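Long-range contacts in UPF0255 protein frsA (Vibrio vulnificus, PDB 4I4C), which is of uncertain function but probably hydrolyses carboxylic esters, and combines an alpha/beta-hydrolase fold with an additional largely helical part: residues Y49-R54 with A135-L140; L105-Q110 with L130-A135; M116-A121 with A161-Y166; G274-V279 with A297-I302; L281-Q286 with G347-R352. All coordinates share one frame; numbering follows the deposited sequence.

Contact 1: Y49-R54 with A135-L140; sequences YRNLRR and AGYPHL
Arg53 lays one face of its guanidinium over the phenol oxygen of Tyr137, which stands 3.2 Å above the plane and over its centre, the guanidinium and ring planes being 72° apart. At the edge of the same guanidinium, NE gives a bond of 3.0 Å to Asn51 OD1, in plane and nearly straight, which helps fix the rotation of the group. The Tyr137 ring carries Pro138 CB over one face, towards the rim, and meets Asn51 O at its edge; here OH donates a short 2.6 Å bond to Asn51 O, on a lone pair. Arg50 uses its edge too: NE binds Tyr137 O at 3.0 Å in the guanidinium plane, at 172°. The extended chain that delivers NE passes the ring, with Arg50 CB 3.9 Å from Tyr137 CE2. A water accepts from Arg50 NH2 at 2.9 Å and donates to Ala135 O at 2.7 Å and to Tyr137 O. Tyr137 O, the carbonyl oxygen of the cis peptide that leads into Pro138, therefore has two donors. Asp88 pairs with Arg50 NH1 and Asp203 with Arg53 NH2, so that the buried Arg50 and the partly exposed Arg53 each have a carboxylate partner. Tyr49 OH, which bonds to Asp318, comes tip to tip with Leu140 CD1 at 3.7 Å. The contact thus fastens the loop between helices 31-44 and 54-60 to the C-terminal end of helix 121-136, where the chain leaves helical geometry at Tyr137, while helix 314-323 touches Tyr49, Tyr137 and Pro138 through its Met315.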
# COMPACT_ATOMS: atom_id res chain seq x y z
N TYR A 49 17.65 -1.68 -7.02
CA TYR A 49 16.87 -0.55 -7.54
C TYR A 49 15.65 -0.35 -6.63
O TYR A 49 15.46 0.71 -6.03
CB TYR A 49 16.43 -0.81 -8.98
CG TYR A 49 15.18 -0.05 -9.39
CD1 TYR A 49 15.21 1.33 -9.58
CD2 TYR A 49 13.97 -0.71 -9.57
CE1 TYR A 49 14.05 2.03 -9.94
CE2 TYR A 49 12.83 -0.04 -9.94
CZ TYR A 49 12.86 1.32 -10.12
OH TYR A 49 11.70 1.98 -10.48
N ARG A 50 14.85 -1.41 -6.53
CA ARG A 50 13.71 -1.40 -5.61
C ARG A 50 14.14 -1.23 -4.16
O ARG A 50 15.20 -1.69 -3.77
CB ARG A 50 12.94 -2.71 -5.75
CG ARG A 50 12.17 -2.79 -7.05
CD ARG A 50 11.75 -4.21 -7.33
NE ARG A 50 11.06 -4.33 -8.62
CZ ARG A 50 11.66 -4.55 -9.79
NH1 ARG A 50 12.99 -4.63 -9.86
NH2 ARG A 50 10.93 -4.65 -10.89
N ASN A 51 13.32 -0.55 -3.37
CA ASN A 51 13.47 -0.63 -1.93
C ASN A 51 12.92 -1.98 -1.49
O ASN A 51 11.74 -2.26 -1.66
CB ASN A 51 12.76 0.51 -1.21
CG ASN A 51 12.96 0.47 0.30
OD1 ASN A 51 12.01 0.33 1.05
ND2 ASN A 51 14.22 0.57 0.74
N LEU A 52 13.81 -2.83 -0.98
CA LEU A 52 13.45 -4.15 -0.49
C LEU A 52 12.69 -4.06 0.83
O LEU A 52 13.13 -3.42 1.78
CB LEU A 52 14.73 -4.96 -0.25
CG LEU A 52 14.97 -6.12 -1.19
CD1 LEU A 52 14.79 -5.68 -2.62
CD2 LEU A 52 16.37 -6.68 -0.94
N ARG A 53 11.53 -4.72 0.86
CA ARG A 53 10.67 -4.74 2.03
C ARG A 53 10.57 -6.16 2.62
O ARG A 53 9.46 -6.66 2.87
CB ARG A 53 9.27 -4.29 1.63
CG ARG A 53 9.23 -3.02 0.79
CD ARG A 53 8.81 -1.82 1.61
NE ARG A 53 9.13 -0.56 0.93
CZ ARG A 53 8.26 0.17 0.25
NH1 ARG A 53 7.00 -0.22 0.14
NH2 ARG A 53 8.65 1.31 -0.33
N ARG A 54 11.71 -6.82 2.81
CA ARG A 54 11.75 -8.20 3.32
C ARG A 54 10.82 -8.47 4.51
O ARG A 54 9.99 -9.38 4.45
CB ARG A 54 13.17 -8.59 3.74
CG ARG A 54 14.11 -9.00 2.63
CD ARG A 54 15.40 -9.48 3.29
NE ARG A 54 16.27 -10.23 2.39
CZ ARG A 54 17.26 -9.69 1.69
NH1 ARG A 54 17.51 -8.39 1.78
NH2 ARG A 54 18.02 -10.45 0.91
N ALA A 135 5.77 -9.31 -7.37
CA ALA A 135 6.31 -9.39 -8.74
C ALA A 135 6.14 -8.07 -9.50
O ALA A 135 7.01 -7.66 -10.26
CB ALA A 135 5.67 -10.55 -9.51
N GLY A 136 5.01 -7.41 -9.29
CA GLY A 136 4.73 -6.17 -10.00
C GLY A 136 5.26 -4.93 -9.29
O GLY A 136 5.39 -3.85 -9.88
N TYR A 137 5.53 -5.08 -8.00
CA TYR A 137 6.04 -3.95 -7.20
C TYR A 137 7.25 -3.35 -7.89
O TYR A 137 8.13 -4.11 -8.35
CB TYR A 137 6.42 -4.46 -5.81
CG TYR A 137 7.26 -3.54 -4.95
CD1 TYR A 137 6.67 -2.58 -4.13
CD2 TYR A 137 8.64 -3.68 -4.90
CE1 TYR A 137 7.45 -1.75 -3.31
CE2 TYR A 137 9.43 -2.86 -4.09
CZ TYR A 137 8.83 -1.90 -3.29
OH TYR A 137 9.61 -1.09 -2.48
N PRO A 138 7.31 -2.01 -7.97
CA PRO A 138 6.38 -1.04 -7.35
C PRO A 138 5.25 -0.54 -8.26
O PRO A 138 4.74 0.58 -8.05
CB PRO A 138 7.30 0.13 -7.04
CG PRO A 138 8.22 0.15 -8.24
CD PRO A 138 8.48 -1.33 -8.54
N HIS A 139 4.86 -1.32 -9.26
CA HIS A 139 3.64 -1.03 -10.02
C HIS A 139 3.71 0.27 -10.81
O HIS A 139 2.82 1.13 -10.71
CB HIS A 139 2.42 -1.05 -9.09
CG HIS A 139 2.39 -2.26 -8.21
ND1 HIS A 139 2.21 -3.53 -8.71
CD2 HIS A 139 2.52 -2.39 -6.87
CE1 HIS A 139 2.23 -4.40 -7.71
NE2 HIS A 139 2.42 -3.73 -6.59
N LEU A 140 4.79 0.43 -11.56
CA LEU A 140 4.93 1.52 -12.52
C LEU A 140 3.94 1.29 -13.65
O LEU A 140 3.76 0.16 -14.11
CB LEU A 140 6.36 1.56 -13.05
CG LEU A 140 7.44 1.89 -12.01
CD1 LEU A 140 8.75 2.19 -12.70
CD2 LEU A 140 7.02 3.06 -11.12
O HOH W 1 8.08 -5.35 -11.05

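Contact 2: L105-Q110 with L130-A135; sequences LGMEHQ and LCYSIA
Tyr132 sets its CG anti to its own carbonyl carbon (chi1 -67°), which starts the ring across the backbone of Gly106, and Gln110 holds CG anti to the backbone N (chi1 -161°) with the rest of its chain extended, and the polar ends meet crosswise. Tyr132 OH donates to Gln110 OE1 at 2.7 Å, nearly in line with the C=O bond, while OE1 lies in the ring plane at its edge. Gly106 CA sits off-centre over the ring as a CH-pi contact, 4.2 Å from the centroid. Crossing Tyr132 at about a right angle, Met107 brings CG to 3.3 Å from Tyr132 OH. One residue before Tyr132, Cys131 points at the facing helix: its CB is 3.6 Å from Gly106 N, and SG lies 3.6 Å from Leu105 CD2 and at the edge of the His109 ring. Consecutive helices 98-114 and 121-136 form an antiparallel helical hairpin, axes 8.6 Å apart; Gly106 has no side chain where the Tyr132 ring lies, which lets the ring cross and the helices come this close. Chemically, a mostly apolar interface ends in one neutral hydrogen bond, which supplies an acceptor for the phenol proton and ties down the tip of Tyr132.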
# COMPACT_ATOMS: atom_id res chain seq x y z
N LEU A 105 7.25 -18.08 -7.97
CA LEU A 105 6.81 -18.44 -6.62
C LEU A 105 5.29 -18.39 -6.54
O LEU A 105 4.67 -19.30 -5.98
CB LEU A 105 7.46 -17.55 -5.54
CG LEU A 105 7.16 -17.96 -4.10
CD1 LEU A 105 7.60 -19.40 -3.76
CD2 LEU A 105 7.73 -16.97 -3.07
N GLY A 106 4.68 -17.35 -7.10
CA GLY A 106 3.23 -17.32 -7.20
C GLY A 106 2.63 -18.57 -7.84
O GLY A 106 1.66 -19.16 -7.35
N MET A 107 3.22 -19.02 -8.94
CA MET A 107 2.66 -20.16 -9.66
C MET A 107 2.82 -21.46 -8.89
O MET A 107 2.03 -22.38 -9.06
CB MET A 107 3.25 -20.24 -11.06
CG MET A 107 2.84 -19.08 -11.96
SD MET A 107 3.71 -19.10 -13.55
CE MET A 107 2.72 -17.95 -14.51
N GLU A 108 3.83 -21.51 -8.02
CA GLU A 108 4.10 -22.67 -7.18
C GLU A 108 3.06 -22.78 -6.07
O GLU A 108 2.62 -23.89 -5.70
CB GLU A 108 5.50 -22.57 -6.57
CG GLU A 108 5.95 -23.82 -5.84
CD GLU A 108 6.26 -24.98 -6.78
OE1 GLU A 108 6.27 -24.79 -8.02
OE2 GLU A 108 6.48 -26.10 -6.27
N HIS A 109 2.69 -21.63 -5.51
CA HIS A 109 1.56 -21.59 -4.59
C HIS A 109 0.27 -21.96 -5.31
O HIS A 109 -0.53 -22.72 -4.79
CB HIS A 109 1.43 -20.20 -3.95
CG HIS A 109 2.43 -19.94 -2.87
ND1 HIS A 109 2.48 -20.70 -1.72
CD2 HIS A 109 3.42 -19.03 -2.78
CE1 HIS A 109 3.46 -20.25 -0.96
NE2 HIS A 109 4.05 -19.25 -1.57
N GLN A 110 0.07 -21.41 -6.50
CA GLN A 110 -1.15 -21.68 -7.24
C GLN A 110 -1.23 -23.16 -7.67
O GLN A 110 -2.33 -23.68 -7.85
CB GLN A 110 -1.29 -20.73 -8.44
CG GLN A 110 -2.70 -20.61 -8.99
CD GLN A 110 -2.93 -19.33 -9.77
OE1 GLN A 110 -1.99 -18.62 -10.12
NE2 GLN A 110 -4.19 -19.03 -10.06
N LEU A 130 -0.17 -12.52 -3.24
CA LEU A 130 0.85 -11.66 -2.66
C LEU A 130 2.14 -11.74 -3.46
O LEU A 130 2.80 -10.71 -3.70
CB LEU A 130 1.11 -12.05 -1.22
CG LEU A 130 2.06 -11.12 -0.48
CD1 LEU A 130 1.51 -9.70 -0.52
CD2 LEU A 130 2.21 -11.61 0.94
N CYS A 131 2.50 -12.95 -3.87
CA CYS A 131 3.73 -13.12 -4.66
C CYS A 131 3.63 -12.38 -5.99
O CYS A 131 4.58 -11.75 -6.41
CB CYS A 131 4.05 -14.59 -4.89
SG CYS A 131 4.51 -15.43 -3.38
N TYR A 132 2.46 -12.46 -6.62
CA TYR A 132 2.20 -11.75 -7.86
C TYR A 132 2.24 -10.22 -7.69
O TYR A 132 2.71 -9.51 -8.58
CB TYR A 132 0.82 -12.14 -8.43
CG TYR A 132 0.72 -13.56 -8.91
CD1 TYR A 132 1.79 -14.17 -9.59
CD2 TYR A 132 -0.42 -14.31 -8.67
CE1 TYR A 132 1.70 -15.47 -10.02
CE2 TYR A 132 -0.50 -15.63 -9.10
CZ TYR A 132 0.56 -16.20 -9.78
OH TYR A 132 0.49 -17.51 -10.23
N SER A 133 1.69 -9.73 -6.58
CA SER A 133 1.74 -8.30 -6.24
C SER A 133 3.19 -7.83 -6.09
O SER A 133 3.59 -6.82 -6.67
CB SER A 133 0.94 -8.01 -4.97
OG SER A 133 1.09 -6.65 -4.58
N ILE A 134 3.97 -8.56 -5.31
CA ILE A 134 5.40 -8.27 -5.19
C ILE A 134 6.13 -8.33 -6.54
O ILE A 134 7.00 -7.50 -6.83
CB ILE A 134 6.05 -9.24 -4.19
CG1 ILE A 134 5.50 -8.97 -2.78
CG2 ILE A 134 7.56 -9.11 -4.23
CD1 ILE A 134 5.69 -10.09 -1.79
N ALA A 135 5.77 -9.31 -7.37
CA ALA A 135 6.31 -9.39 -8.74
C ALA A 135 6.14 -8.07 -9.50
O ALA A 135 7.01 -7.66 -10.26
CB ALA A 135 5.67 -10.55 -9.51

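Contact 3: M116-A121 with A161-Y166; sequences MTNEAA and AKKSKY
Lys163 packs closely against the turn before helix 121-136 and that helix's first residue, Ala121, whereas Lys165 and Glu119 face each other loosely at the exposed side. The aliphatic part of Lys163 lies across the methyl of Ala121, with CE 3.7 Å and CG 3.9 Å from Ala121 CB. The chain bends at chi2 (78°), which turns CD away from the extended course, and bends again at chi4 (107°), which places NZ beside Asn118. There NZ gives a weak hydrogen bond of 3.3 Å to Asn118 OD1. NZ also lies 3.1 Å from Asn118 N, but both are donors and no bond joins them. The loop that receives the lysine is a type II' beta turn from Thr117 to Ala120, linking helix 98-114 to helix 121-136; Asn118, at its second position, takes a positive phi. Lys163 is the last residue of helix 144-163; directly after it Ser164 OG accepts from Tyr166 N at 3.0 Å in an ST turn. On the loose side the extended chains of Glu119 and Lys165 cross obliquely, and Glu119 OE1 and Lys165 NZ form a long salt bridge of 4.0 Å. Both residues are exposed, so solvent would be expected to weaken this attraction.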
# COMPACT_ATOMS: atom_id res chain seq x y z
N MET A 116 -4.72 -28.87 -2.56
CA MET A 116 -5.32 -28.63 -1.27
C MET A 116 -6.81 -28.38 -1.48
O MET A 116 -7.28 -28.21 -2.61
CB MET A 116 -4.68 -27.43 -0.57
CG MET A 116 -3.31 -27.71 0.03
SD MET A 116 -2.41 -26.19 0.37
CE MET A 116 -0.90 -26.82 1.11
N THR A 117 -7.56 -28.36 -0.38
CA THR A 117 -8.97 -28.01 -0.42
C THR A 117 -9.30 -27.09 0.75
O THR A 117 -8.63 -27.12 1.79
CB THR A 117 -9.88 -29.25 -0.33
OG1 THR A 117 -9.71 -29.85 0.96
CG2 THR A 117 -9.52 -30.28 -1.41
N ASN A 118 -10.33 -26.26 0.57
CA ASN A 118 -10.84 -25.39 1.62
C ASN A 118 -9.83 -24.45 2.27
O ASN A 118 -9.23 -23.61 1.60
CB ASN A 118 -11.55 -26.21 2.70
CG ASN A 118 -12.70 -26.99 2.14
OD1 ASN A 118 -12.67 -27.42 0.99
ND2 ASN A 118 -13.73 -27.18 2.95
N GLU A 119 -9.63 -24.62 3.58
CA GLU A 119 -8.89 -23.66 4.41
C GLU A 119 -7.38 -23.68 4.16
O GLU A 119 -6.62 -22.94 4.80
CB GLU A 119 -9.20 -23.88 5.89
CG GLU A 119 -8.98 -22.65 6.78
CD GLU A 119 -9.23 -22.93 8.25
OE1 GLU A 119 -10.19 -23.67 8.57
OE2 GLU A 119 -8.47 -22.40 9.09
N ALA A 120 -6.94 -24.51 3.23
CA ALA A 120 -5.54 -24.52 2.83
C ALA A 120 -5.43 -24.03 1.39
O ALA A 120 -4.61 -23.16 1.09
CB ALA A 120 -4.96 -25.91 2.98
N ALA A 121 -6.26 -24.58 0.51
CA ALA A 121 -6.35 -24.10 -0.86
C ALA A 121 -6.56 -22.57 -0.92
O ALA A 121 -5.94 -21.88 -1.73
CB ALA A 121 -7.47 -24.81 -1.58
N ALA A 161 -10.66 -15.89 -2.37
CA ALA A 161 -11.86 -15.40 -1.69
C ALA A 161 -13.01 -16.38 -1.85
O ALA A 161 -13.75 -16.67 -0.90
CB ALA A 161 -12.25 -14.04 -2.24
N LYS A 162 -13.15 -16.91 -3.07
CA LYS A 162 -14.20 -17.85 -3.42
C LYS A 162 -14.05 -19.16 -2.65
O LYS A 162 -15.04 -19.84 -2.36
CB LYS A 162 -14.16 -18.12 -4.93
CG LYS A 162 -15.39 -18.80 -5.48
CD LYS A 162 -16.65 -18.00 -5.17
CE LYS A 162 -17.87 -18.66 -5.79
NZ LYS A 162 -17.63 -18.92 -7.24
N LYS A 163 -12.81 -19.49 -2.30
CA LYS A 163 -12.49 -20.74 -1.60
C LYS A 163 -12.60 -20.57 -0.09
O LYS A 163 -12.73 -21.55 0.64
CB LYS A 163 -11.08 -21.20 -1.98
CG LYS A 163 -10.78 -22.67 -1.67
CD LYS A 163 -11.40 -23.61 -2.70
CE LYS A 163 -11.07 -25.08 -2.40
NZ LYS A 163 -12.24 -25.86 -1.86
N SER A 164 -12.54 -19.32 0.38
CA SER A 164 -12.47 -19.06 1.80
C SER A 164 -13.81 -19.34 2.45
O SER A 164 -14.86 -19.16 1.84
CB SER A 164 -12.07 -17.61 2.08
OG SER A 164 -11.89 -17.41 3.47
N LYS A 165 -13.76 -19.76 3.71
CA LYS A 165 -14.95 -19.85 4.54
C LYS A 165 -15.45 -18.44 4.89
O LYS A 165 -16.60 -18.27 5.29
CB LYS A 165 -14.65 -20.64 5.81
CG LYS A 165 -13.89 -19.85 6.86
CD LYS A 165 -13.21 -20.74 7.90
CE LYS A 165 -13.12 -20.02 9.25
NZ LYS A 165 -12.09 -20.59 10.16
N TYR A 166 -14.60 -17.43 4.73
CA TYR A 166 -15.01 -16.05 4.97
C TYR A 166 -15.66 -15.47 3.73
O TYR A 166 -15.55 -16.01 2.64
CB TYR A 166 -13.82 -15.17 5.37
CG TYR A 166 -13.14 -15.56 6.66
CD1 TYR A 166 -13.57 -15.03 7.87
CD2 TYR A 166 -12.06 -16.43 6.66
CE1 TYR A 166 -12.94 -15.37 9.06
CE2 TYR A 166 -11.43 -16.78 7.85
CZ TYR A 166 -11.88 -16.25 9.04
OH TYR A 166 -11.27 -16.58 10.23

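Contact 4: G274-V279 with A297-I302; sequences GGNAMV and APIHDI
Asn276 and Gly275, near the start of helix 273-284, make a buried packing contact with Ala297, Pro298 and Ile299 in the loop after strand 291-295. Asn276 supplies the polar tie: ND2 donates to Pro298 O at 2.9 Å, with that oxygen in the amide plane of Asn276, although the donor stands above the carbonyl plane, 48° out of it. On the amide's other branch, OD1 packs beside Pro298 CD at 3.4 Å and Ile299 CD1 at 3.8 Å. Because ND2 also bonds to Tyr244 OH, two partners fix which way the amide is turned. Pro298 is the centre of an inverse gamma turn, closed by a weak bond from Ile299 N to Ala297 O. Gly275 meets the loop with bare backbone, its CA 3.8 Å from Ala297 CB. Further along the helix Val279 CG2 touches Ile299 CD1 at 4.2 Å. The side chain of Pro298 lies about 4 Å from the bound hexanoic acid, placing this packing at the border of that ligand's pocket. The turn between strand 266-271 and the helix, where Arg272 lines both ligand pockets, probably corresponds to the nucleophile elbow of alpha/beta-hydrolases. Strand 266-271, helix 273-284 and the adjacent parallel strand 291-295 form a beta-alpha-beta unit, and the contact joins the beginning of its helix to the loop leaving its second strand, with helix 371-379 touching Ile299 and His300.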
# COMPACT_ATOMS: atom_id res chain seq x y z
N GLY A 274 -1.69 6.16 2.34
CA GLY A 274 -3.04 5.79 2.74
C GLY A 274 -3.45 6.50 4.03
O GLY A 274 -4.61 6.89 4.21
N GLY A 275 -2.50 6.67 4.94
CA GLY A 275 -2.76 7.36 6.20
C GLY A 275 -3.15 8.83 6.09
O GLY A 275 -3.98 9.30 6.86
N ASN A 276 -2.56 9.56 5.15
CA ASN A 276 -2.98 10.94 4.91
C ASN A 276 -4.44 11.04 4.56
O ASN A 276 -5.12 11.97 5.00
CB ASN A 276 -2.22 11.55 3.77
CG ASN A 276 -0.80 11.79 4.10
OD1 ASN A 276 -0.15 10.96 4.74
ND2 ASN A 276 -0.28 12.95 3.67
N ALA A 277 -4.90 10.09 3.75
CA ALA A 277 -6.27 10.13 3.26
C ALA A 277 -7.28 9.88 4.37
O ALA A 277 -8.37 10.46 4.38
CB ALA A 277 -6.45 9.11 2.14
N MET A 278 -6.91 9.00 5.30
CA MET A 278 -7.79 8.67 6.42
C MET A 278 -7.89 9.84 7.40
O MET A 278 -8.95 10.08 7.98
CB MET A 278 -7.30 7.40 7.13
CG MET A 278 -7.24 6.15 6.24
SD MET A 278 -8.77 5.99 5.29
CE MET A 278 -8.18 6.42 3.66
N VAL A 279 -6.78 10.55 7.59
CA VAL A 279 -6.77 11.69 8.52
C VAL A 279 -7.63 12.79 7.92
O VAL A 279 -8.49 13.35 8.58
CB VAL A 279 -5.38 12.29 8.71
CG1 VAL A 279 -5.48 13.52 9.57
CG2 VAL A 279 -4.43 11.31 9.34
N ALA A 297 2.57 7.20 8.07
CA ALA A 297 2.01 8.18 7.13
C ALA A 297 2.90 9.42 6.95
O ALA A 297 3.42 9.98 7.93
CB ALA A 297 0.59 8.59 7.58
N PRO A 298 3.09 9.84 5.68
CA PRO A 298 3.83 11.08 5.38
C PRO A 298 2.92 12.29 5.55
O PRO A 298 2.47 12.88 4.56
CB PRO A 298 4.20 10.92 3.90
CG PRO A 298 3.11 10.05 3.34
CD PRO A 298 2.71 9.11 4.46
N ILE A 299 2.65 12.66 6.80
CA ILE A 299 1.69 13.72 7.12
C ILE A 299 2.10 15.09 6.60
O ILE A 299 1.29 15.83 6.05
CB ILE A 299 1.46 13.83 8.64
CG1 ILE A 299 0.79 12.57 9.19
CG2 ILE A 299 0.64 15.07 8.98
CD1 ILE A 299 -0.40 12.10 8.40
N HIS A 300 3.37 15.43 6.78
CA HIS A 300 3.83 16.77 6.46
C HIS A 300 5.30 16.86 6.10
O HIS A 300 5.66 17.41 5.05
CB HIS A 300 3.55 17.73 7.62
CG HIS A 300 4.30 19.03 7.52
ND1 HIS A 300 3.97 20.02 6.60
CD2 HIS A 300 5.37 19.50 8.21
CE1 HIS A 300 4.80 21.04 6.74
NE2 HIS A 300 5.65 20.75 7.71
N ASP A 301 6.16 16.36 6.99
CA ASP A 301 7.59 16.69 6.94
C ASP A 301 8.26 16.44 5.59
O ASP A 301 8.83 17.36 5.01
CB ASP A 301 8.37 16.00 8.07
CG ASP A 301 9.76 16.57 8.23
OD1 ASP A 301 9.90 17.63 8.87
OD2 ASP A 301 10.71 15.96 7.70
N ILE A 302 8.18 15.21 5.10
CA ILE A 302 8.84 14.87 3.84
C ILE A 302 8.25 15.66 2.66
O ILE A 302 9.00 16.14 1.81
CB ILE A 302 8.83 13.34 3.56
CG1 ILE A 302 9.47 13.03 2.21
CG2 ILE A 302 7.43 12.76 3.59
CD1 ILE A 302 10.96 13.24 2.18

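Contact 5: L281-Q286 with G347-R352; sequences LSFLEQ and GFLSSR
Phe283 points from the end of helix 273-284 into the loop 347-352, and its partners change from ring carbon to backbone oxygen towards the tip. CB lies 3.8 Å from Phe348 CD1, and CG is 4.0 Å from the same carbon. With CG anti to the carbonyl carbon (chi1 -80°), the ring then runs past Phe348 in the opposite direction. The two rings are turned 58° apart with centroids separated by 5.9 Å, an oblique pair. Farther out the partners become backbone oxygens, though no hydrogen bond joins the two segments. Phe348 O lies over one face of the ring, 3.3 Å from CZ at the tip, while Arg352 O comes in plane at the edge, 3.4 Å from Phe283 CE2; the ring's outer C-H bonds, slightly positive, probably suit the latter. CZ also has Leu349 CD2 at 4.2 Å. The loop, which leads from helix 331-337 towards strand 358-363, packs on the last turn of a helix that lies on the central sheet of the alpha/beta-hydrolase fold: Leu281 and Ser282 on that helix touch Leu268 of strand 266-271. At the flank of the aromatic pair, Leu284 CD2 approaches the edge of the Phe348 ring, 4.4 Å from CE1. The main-chain oxygen of Phe283 turns to its own segment, receiving a bond of 3.2 Å on a lone pair from Gln286 NE2 just after the helix; Gln286 OE1 in turn accepts from Lys355 N.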
# COMPACT_ATOMS: atom_id res chain seq x y z
N LEU A 281 -9.99 12.47 5.83
CA LEU A 281 -11.37 12.03 5.96
C LEU A 281 -11.92 12.16 7.39
O LEU A 281 -13.12 12.36 7.59
CB LEU A 281 -11.51 10.59 5.45
CG LEU A 281 -12.91 9.97 5.51
CD1 LEU A 281 -13.93 10.86 4.82
CD2 LEU A 281 -12.90 8.59 4.87
N SER A 282 -11.03 12.06 8.38
CA SER A 282 -11.46 12.06 9.77
C SER A 282 -11.75 13.48 10.22
O SER A 282 -12.36 13.69 11.27
CB SER A 282 -10.39 11.43 10.67
OG SER A 282 -10.30 10.03 10.46
N PHE A 283 -11.30 14.45 9.43
CA PHE A 283 -11.65 15.84 9.66
C PHE A 283 -12.89 16.21 8.86
O PHE A 283 -13.71 17.02 9.29
CB PHE A 283 -10.50 16.76 9.26
CG PHE A 283 -9.42 16.86 10.30
CD1 PHE A 283 -8.36 15.98 10.30
CD2 PHE A 283 -9.45 17.87 11.26
CE1 PHE A 283 -7.35 16.08 11.24
CE2 PHE A 283 -8.45 17.97 12.20
CZ PHE A 283 -7.40 17.08 12.19
N LEU A 284 -13.04 15.60 7.68
CA LEU A 284 -14.16 15.90 6.81
C LEU A 284 -15.48 15.30 7.29
O LEU A 284 -16.54 15.93 7.19
CB LEU A 284 -13.86 15.48 5.37
CG LEU A 284 -12.76 16.28 4.64
CD1 LEU A 284 -12.29 15.55 3.39
CD2 LEU A 284 -13.26 17.65 4.28
N GLU A 285 -15.42 14.09 7.83
CA GLU A 285 -16.64 13.40 8.25
C GLU A 285 -16.59 12.99 9.71
O GLU A 285 -16.37 11.83 10.03
CB GLU A 285 -16.88 12.19 7.36
CG GLU A 285 -17.05 12.55 5.90
CD GLU A 285 -18.49 12.87 5.54
OE1 GLU A 285 -19.34 12.93 6.45
OE2 GLU A 285 -18.77 13.05 4.33
N GLN A 286 -16.82 13.95 10.60
CA GLN A 286 -16.55 13.72 12.02
C GLN A 286 -17.62 12.90 12.75
O GLN A 286 -17.40 12.48 13.89
CB GLN A 286 -16.29 15.05 12.73
CG GLN A 286 -15.27 15.93 12.02
CD GLN A 286 -14.58 16.91 12.96
OE1 GLN A 286 -14.70 16.81 14.18
NE2 GLN A 286 -13.85 17.87 12.39
N GLY A 347 -4.15 22.82 5.59
CA GLY A 347 -4.84 23.57 6.64
C GLY A 347 -5.55 22.73 7.69
O GLY A 347 -6.27 23.25 8.55
N PHE A 348 -5.32 21.42 7.65
CA PHE A 348 -6.02 20.49 8.53
C PHE A 348 -5.39 20.37 9.91
O PHE A 348 -5.94 19.71 10.80
CB PHE A 348 -6.10 19.10 7.89
CG PHE A 348 -7.05 19.02 6.73
CD1 PHE A 348 -8.41 18.86 6.96
CD2 PHE A 348 -6.60 19.10 5.43
CE1 PHE A 348 -9.30 18.78 5.90
CE2 PHE A 348 -7.48 19.03 4.38
CZ PHE A 348 -8.84 18.87 4.61
N LEU A 349 -4.21 20.96 10.08
CA LEU A 349 -3.44 20.73 11.30
C LEU A 349 -3.05 22.03 12.00
O LEU A 349 -1.93 22.16 12.51
CB LEU A 349 -2.20 19.90 11.00
CG LEU A 349 -2.47 18.48 10.49
CD1 LEU A 349 -1.15 17.78 10.19
CD2 LEU A 349 -3.29 17.67 11.51
N SER A 350 -3.98 22.98 12.05
CA SER A 350 -3.71 24.32 12.57
C SER A 350 -4.56 24.71 13.78
O SER A 350 -4.04 25.20 14.77
CB SER A 350 -3.90 25.36 11.48
OG SER A 350 -2.93 25.21 10.46
N SER A 351 -5.87 24.50 13.69
CA SER A 351 -6.75 24.97 14.76
C SER A 351 -7.91 24.03 15.07
O SER A 351 -8.17 23.71 16.23
CB SER A 351 -7.27 26.37 14.42
OG SER A 351 -7.52 26.50 13.03
N ARG A 352 -8.61 23.60 14.03
CA ARG A 352 -9.78 22.75 14.18
C ARG A 352 -9.44 21.36 14.72
O ARG A 352 -8.55 20.68 14.22
CB ARG A 352 -10.48 22.62 12.84
CG ARG A 352 -10.75 23.96 12.19
CD ARG A 352 -12.23 24.24 12.09
NE ARG A 352 -12.94 23.97 13.34
CZ ARG A 352 -14.26 23.89 13.43
NH1 ARG A 352 -15.01 24.07 12.35
NH2 ARG A 352 -14.82 23.63 14.61

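Contacts 1 and 4 are the buried ones, contacts 2 and 5 are partly buried, and contact 3 lies at the surface. Charge does not track burial: contact 1 sets two arginines among carbonyls and carboxylates and contact 3 has lysines facing solvent, whereas contact 4 uses one neutral amide, contact 2 one phenol bond, and contact 5 no hydrogen bond across its segments. Contacts 1 and 2 share helix 121-136 and Ala135, and touch where His139 CE1 meets Ser133 O; contact 3 bridges the loop entering that helix and the end of helix 144-163. Contacts 4 and 5 occupy the two ends of helix 273-284 and meet through Ile299 and Leu349.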